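Local coordinates for protein alpha-fucosidase (Bifidobacterium bifidum, PDB 2EAB) that probably hydrolyses alpha-1,2-linked L-fucose from glycans, this chain being the glycoside hydrolase family 95 catalytic part of a longer protein, at residues 190-195 with 314-319; 225-230 with 245-250. All coordinates share one frame; numbering follows the deposited sequence.

Contact 1: residues 190-195 with 314-319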
loop_
_atom_site.group_PDB
_atom_site.type_symbol
_atom_site.label_atom_id
_atom_site.label_comp_id
_atom_site.label_asym_id
_atom_site.label_seq_id
_atom_site.Cartn_x
_atom_site.Cartn_y
_atom_site.Cartn_z
ATOM N N VAL A 190 10.231 -12.155 16.767
ATOM C CA VAL A 190 11.114 -13.275 16.496
ATOM C C VAL A 190 10.511 -14.201 15.451
ATOM O O VAL A 190 9.292 -14.371 15.387
ATOM C CB VAL A 190 11.454 -14.048 17.814
ATOM C CG1 VAL A 190 10.223 -14.775 18.377
ATOM C CG2 VAL A 190 12.620 -15.012 17.618
ATOM N N MET A 191 11.376 -14.770 14.620
ATOM C CA MET A 191 10.979 -15.779 13.652
ATOM C C MET A 191 11.220 -17.155 14.264
ATOM O O MET A 191 12.244 -17.388 14.910
ATOM C CB MET A 191 11.772 -15.604 12.354
ATOM C CG MET A 191 11.476 -16.633 11.276
ATOM S SD MET A 191 12.382 -16.316 9.751
ATOM C CE MET A 191 11.620 -14.796 9.183
ATOM N N VAL A 192 10.266 -18.053 14.060
ATOM C CA VAL A 192 10.323 -19.395 14.622
ATOM C C VAL A 192 10.259 -20.410 13.492
ATOM O O VAL A 192 9.432 -20.290 12.590
ATOM C CB VAL A 192 9.163 -19.623 15.632
ATOM C CG1 VAL A 192 9.103 -21.076 16.095
ATOM C CG2 VAL A 192 9.301 -18.691 16.832
ATOM N N ALA A 193 11.164 -21.386 13.536
ATOM C CA ALA A 193 11.079 -22.567 12.688
ATOM C C ALA A 193 11.007 -23.796 13.584
ATOM O O ALA A 193 11.943 -24.082 14.338
ATOM C CB ALA A 193 12.267 -22.651 11.750
ATOM N N ARG A 194 9.880 -24.496 13.514
ATOM C CA ARG A 194 9.652 -25.710 14.284
ATOM C C ARG A 194 9.818 -26.895 13.346
ATOM O O ARG A 194 9.090 -27.019 12.364
ATOM C CB ARG A 194 8.249 -25.686 14.899
ATOM C CG ARG A 194 7.848 -26.944 15.662
ATOM C CD ARG A 194 8.612 -27.080 16.963
ATOM N NE ARG A 194 8.272 -28.318 17.661
ATOM C CZ ARG A 194 8.940 -28.802 18.704
ATOM N NH1 ARG A 194 9.998 -28.160 19.183
ATOM N NH2 ARG A 194 8.554 -29.940 19.267
ATOM N N LEU A 195 10.798 -27.749 13.645
ATOM C CA LEU A 195 11.165 -28.848 12.757
ATOM C C LEU A 195 11.059 -30.174 13.490
ATOM O O LEU A 195 11.544 -30.298 14.612
ATOM C CB LEU A 195 12.592 -28.651 12.231
ATOM C CG LEU A 195 12.956 -27.257 11.704
ATOM C CD1 LEU A 195 14.444 -27.132 11.475
ATOM C CD2 LEU A 195 12.195 -26.928 10.434
ATOM N N LYS A 314 10.618 -18.163 26.985
ATOM C CA LYS A 314 9.163 -18.329 26.956
ATOM C C LYS A 314 8.757 -19.706 26.437
ATOM O O LYS A 314 7.791 -20.301 26.921
ATOM C CB LYS A 314 8.508 -17.230 26.114
ATOM C CG LYS A 314 8.440 -15.897 26.823
ATOM C CD LYS A 314 7.601 -14.891 26.059
ATOM C CE LYS A 314 7.664 -13.534 26.736
ATOM N NZ LYS A 314 6.855 -12.501 26.035
ATOM N N GLY A 315 9.499 -20.206 25.453
ATOM C CA GLY A 315 9.256 -21.534 24.903
ATOM C C GLY A 315 8.316 -21.535 23.716
ATOM O O GLY A 315 7.506 -20.616 23.545
ATOM N N TYR A 316 8.416 -22.587 22.910
ATOM C CA TYR A 316 7.678 -22.703 21.656
ATOM C C TYR A 316 6.163 -22.561 21.808
ATOM O O TYR A 316 5.530 -21.790 21.076
ATOM C CB TYR A 316 8.029 -24.021 20.965
ATOM C CG TYR A 316 7.132 -24.368 19.800
ATOM C CD1 TYR A 316 7.236 -23.686 18.584
ATOM C CD2 TYR A 316 6.175 -25.377 19.913
ATOM C CE1 TYR A 316 6.410 -24.002 17.513
ATOM C CE2 TYR A 316 5.348 -25.703 18.848
ATOM C CZ TYR A 316 5.470 -25.013 17.653
ATOM O OH TYR A 316 4.654 -25.343 16.601
ATOM N N THR A 317 5.580 -23.308 22.745
ATOM C CA THR A 317 4.128 -23.308 22.930
ATOM C C THR A 317 3.592 -21.900 23.205
ATOM O O THR A 317 2.632 -21.456 22.564
ATOM C CB THR A 317 3.699 -24.294 24.044
ATOM O OG1 THR A 317 4.138 -25.611 23.698
ATOM C CG2 THR A 317 2.180 -24.305 24.216
ATOM N N ALA A 318 4.227 -21.202 24.142
ATOM C CA ALA A 318 3.809 -19.858 24.525
ATOM C C ALA A 318 4.034 -18.827 23.416
ATOM O O ALA A 318 3.188 -17.958 23.193
ATOM C CB ALA A 318 4.508 -19.428 25.798
ATOM N N VAL A 319 5.175 -18.917 22.736
ATOM C CA VAL A 319 5.488 -18.008 21.627
ATOM C C VAL A 319 4.497 -18.207 20.476
ATOM O O VAL A 319 3.986 -17.233 19.912
ATOM C CB VAL A 319 6.961 -18.159 21.156
ATOM C CG1 VAL A 319 7.213 -17.397 19.852
ATOM C CG2 VAL A 319 7.912 -17.673 22.240
#
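Arg194 lays its aliphatic stem across one face of the Tyr316 ring, a worked example of how an arginine on a beta strand can receive an aromatic side chain from a helix. The two side chains cross at about a right angle. Arg194 CD sits over the centre of the ring, 3.7 Å above its plane, in a CH-pi contact, while Arg194 CB lies 3.6 Å from Tyr316 CE1 and Arg194 CG meets Tyr316 CZ and OH. A bend at Arg194 chi2 (71°) turns CD over the ring. The guanidinium then lies over the same face, its plane only 20° from that of the ring, and Arg194 CZ stands 4.9 Å from the centroid of the Tyr316 ring in a cation-pi interaction. Tyr316 has CG anti to its backbone N (chi1 169°), which sends CG toward strand 190-197. Val192 meets this ring at its edge, near the ring plane, with Val192 CG1 4.1 Å from Tyr316 CD1. Its other branch, Val192 CG2, touches Val319 CG1 at 3.9 Å, and Val190 CG1 approaches the same Val319 methyl at 4.3 Å. Strand 190-197, in the large antiparallel sheet of the N-terminal domain, is thereby packed against the first turn of helix 316-331. The polar ends are satisfied elsewhere: Arg194 forms a salt bridge with Asp251 and a hydrogen bond to Thr275, and Tyr316 OH bonds to Glu181. Tied by Asp251 and Thr275, the guanidinium is probably held nearly flat over the ring, with its charge met by Asp251.

Contact 2: residues 225-230 with 245-250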
loop_
_atom_site.group_PDB
_atom_site.type_symbol
_atom_site.label_atom_id
_atom_site.label_comp_id
_atom_site.label_asym_id
_atom_site.label_seq_id
_atom_site.Cartn_x
_atom_site.Cartn_y
_atom_site.Cartn_z
ATOM N N LYS A 225 28.680 -19.803 18.730
ATOM C CA LYS A 225 28.973 -19.963 20.150
ATOM C C LYS A 225 27.814 -20.710 20.788
ATOM O O LYS A 225 26.685 -20.208 20.830
ATOM C CB LYS A 225 29.204 -18.613 20.836
ATOM C CG LYS A 225 29.692 -18.731 22.281
ATOM C CD LYS A 225 30.049 -17.380 22.876
ATOM C CE LYS A 225 30.479 -17.501 24.334
ATOM N NZ LYS A 225 31.821 -18.136 24.485
ATOM N N GLY A 226 28.098 -21.918 21.268
ATOM C CA GLY A 226 27.075 -22.768 21.865
ATOM C C GLY A 226 25.959 -23.046 20.880
ATOM O O GLY A 226 26.204 -23.544 19.781
ATOM N N ASP A 227 24.737 -22.686 21.265
ATOM C CA ASP A 227 23.552 -22.995 20.466
ATOM C C ASP A 227 23.185 -21.931 19.422
ATOM O O ASP A 227 22.128 -22.025 18.798
ATOM C CB ASP A 227 22.347 -23.277 21.382
ATOM C CG ASP A 227 21.903 -22.055 22.182
ATOM O OD1 ASP A 227 22.515 -20.971 22.056
ATOM O OD2 ASP A 227 20.928 -22.186 22.952
ATOM N N THR A 228 24.056 -20.942 19.222
ATOM C CA THR A 228 23.708 -19.773 18.408
ATOM C C THR A 228 24.699 -19.459 17.289
ATOM O O THR A 228 25.912 -19.401 17.504
ATOM C CB THR A 228 23.476 -18.533 19.303
ATOM O OG1 THR A 228 22.458 -18.839 20.261
ATOM C CG2 THR A 228 23.026 -17.317 18.487
ATOM N N LEU A 229 24.144 -19.271 16.092
ATOM C CA LEU A 229 24.872 -18.818 14.916
ATOM C C LEU A 229 24.633 -17.320 14.732
ATOM O O LEU A 229 23.483 -16.868 14.748
ATOM C CB LEU A 229 24.377 -19.577 13.683
ATOM C CG LEU A 229 24.895 -19.175 12.300
ATOM C CD1 LEU A 229 26.333 -19.621 12.112
ATOM C CD2 LEU A 229 24.015 -19.759 11.207
ATOM N N THR A 230 25.712 -16.561 14.567
ATOM C CA THR A 230 25.625 -15.112 14.391
ATOM C C THR A 230 26.289 -14.679 13.093
ATOM O O THR A 230 27.447 -15.022 12.830
ATOM C CB THR A 230 26.284 -14.355 15.564
ATOM O OG1 THR A 230 25.651 -14.725 16.793
ATOM C CG2 THR A 230 26.176 -12.839 15.376
ATOM N N GLN A 245 20.804 -13.647 14.113
ATOM C CA GLN A 245 21.148 -14.776 14.973
ATOM C C GLN A 245 20.105 -15.868 14.895
ATOM O O GLN A 245 18.903 -15.586 14.826
ATOM C CB GLN A 245 21.324 -14.319 16.422
ATOM C CG GLN A 245 22.526 -13.410 16.616
ATOM C CD GLN A 245 22.673 -12.879 18.017
ATOM O OE1 GLN A 245 22.453 -13.588 19.003
ATOM N NE2 GLN A 245 23.070 -11.617 18.117
ATOM N N ILE A 246 20.583 -17.112 14.889
ATOM C CA ILE A 246 19.730 -18.291 14.949
ATOM C C ILE A 246 20.120 -19.092 16.183
ATOM O O ILE A 246 21.257 -19.562 16.299
ATOM C CB ILE A 246 19.848 -19.191 13.691
ATOM C CG1 ILE A 246 19.555 -18.386 12.414
ATOM C CG2 ILE A 246 18.942 -20.427 13.831
ATOM C CD1 ILE A 246 19.546 -19.200 11.125
ATOM N N LYS A 247 19.174 -19.215 17.105
ATOM C CA LYS A 247 19.349 -20.010 18.315
ATOM C C LYS A 247 18.624 -21.338 18.125
ATOM O O LYS A 247 17.418 -21.364 17.870
ATOM C CB LYS A 247 18.795 -19.246 19.521
ATOM C CG LYS A 247 18.989 -19.935 20.863
ATOM C CD LYS A 247 18.341 -19.127 21.970
ATOM C CE LYS A 247 18.589 -19.739 23.342
ATOM N NZ LYS A 247 20.019 -19.676 23.751
ATOM N N VAL A 248 19.370 -22.437 18.247
ATOM C CA VAL A 248 18.838 -23.776 18.006
ATOM C C VAL A 248 18.553 -24.472 19.337
ATOM O O VAL A 248 19.468 -24.699 20.137
ATOM C CB VAL A 248 19.816 -24.625 17.150
ATOM C CG1 VAL A 248 19.227 -25.992 16.853
ATOM C CG2 VAL A 248 20.154 -23.907 15.850
ATOM N N VAL A 249 17.283 -24.798 19.571
ATOM C CA VAL A 249 16.862 -25.415 20.830
ATOM C C VAL A 249 16.333 -26.833 20.598
ATOM O O VAL A 249 15.277 -27.024 19.991
ATOM C CB VAL A 249 15.804 -24.552 21.576
ATOM C CG1 VAL A 249 15.490 -25.140 22.951
ATOM C CG2 VAL A 249 16.283 -23.112 21.719
ATOM N N LEU A 250 17.083 -27.820 21.085
ATOM C CA LEU A 250 16.695 -29.227 20.982
ATOM C C LEU A 250 15.621 -29.560 22.008
ATOM O O LEU A 250 15.732 -29.169 23.172
ATOM C CB LEU A 250 17.903 -30.140 21.221
ATOM C CG LEU A 250 19.180 -30.006 20.387
ATOM C CD1 LEU A 250 20.299 -30.813 21.027
ATOM C CD2 LEU A 250 18.961 -30.450 18.954
HETATM O O HOH W 1 19.660 -24.526 23.434
HETATM O O HOH W 2 21.321 -17.667 22.335
#
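Strands 228-235 and 241-250 form an antiparallel beta hairpin, and residues 225-230 join 245-250 from Asp227 onward, where a type II' turn from Lys225 to Thr228 connects strand 217-225 to strand 228-235. Val248 N donates to Asp227 O at 2.8 Å, an almost straight bond (172°). Farther along, Leu229 and Ile246 form the hydrogen-bonded pair, each N bonded to the other's O at 2.9 Å. Thr228 with Lys247 and Thr230 with Gln245 are non-hydrogen-bonded pairs, and their side chains share the sheet face that helix 297-314 covers. On that face Lys247 extends until chi4 (67°) bends NZ to the Asp227 carboxylate. In this salt bridge Lys247 NZ lies 2.8 Å from Asp227 OD2, on its syn lone pair, with a weak second bond to OD1. Thr228 OG1 donates to Asp227 OD1 from above the carboxylate plane, and a water donates to OG1 while accepting from Lys247 NZ, closing a small polar ring. Gln309 of the helix also accepts from NZ. Thr230 and Gln245 lie side by side, pointing the same way, with Thr230 OG1 3.4 Å from Gln245 CG. Gln245 NE2 is held by Asn243 OD1 and Asn301 O.

Overall arrangement
Both contacts belong to the nine-stranded antiparallel sheet of the N-terminal domain, with centres about 14 Å apart, and contact 2 is nested within the chain loop that contact 1 closes. Strand 273-282 runs between strands 190-197 and 241-250, hydrogen-bonded to each, so it links the two. Both are largely buried and lie away from the calcium site. Their chemistry differs with what is joined: contact 1 brings a helix onto a sheet through side chains alone, whereas contact 2 pairs neighbouring strands through backbone bonds and adds an ion pair beside the type II' turn that leads in from strand 217-225. Helix 297-314 adjoins both, touching Val190 in one and Gln245 and Lys247 in the other.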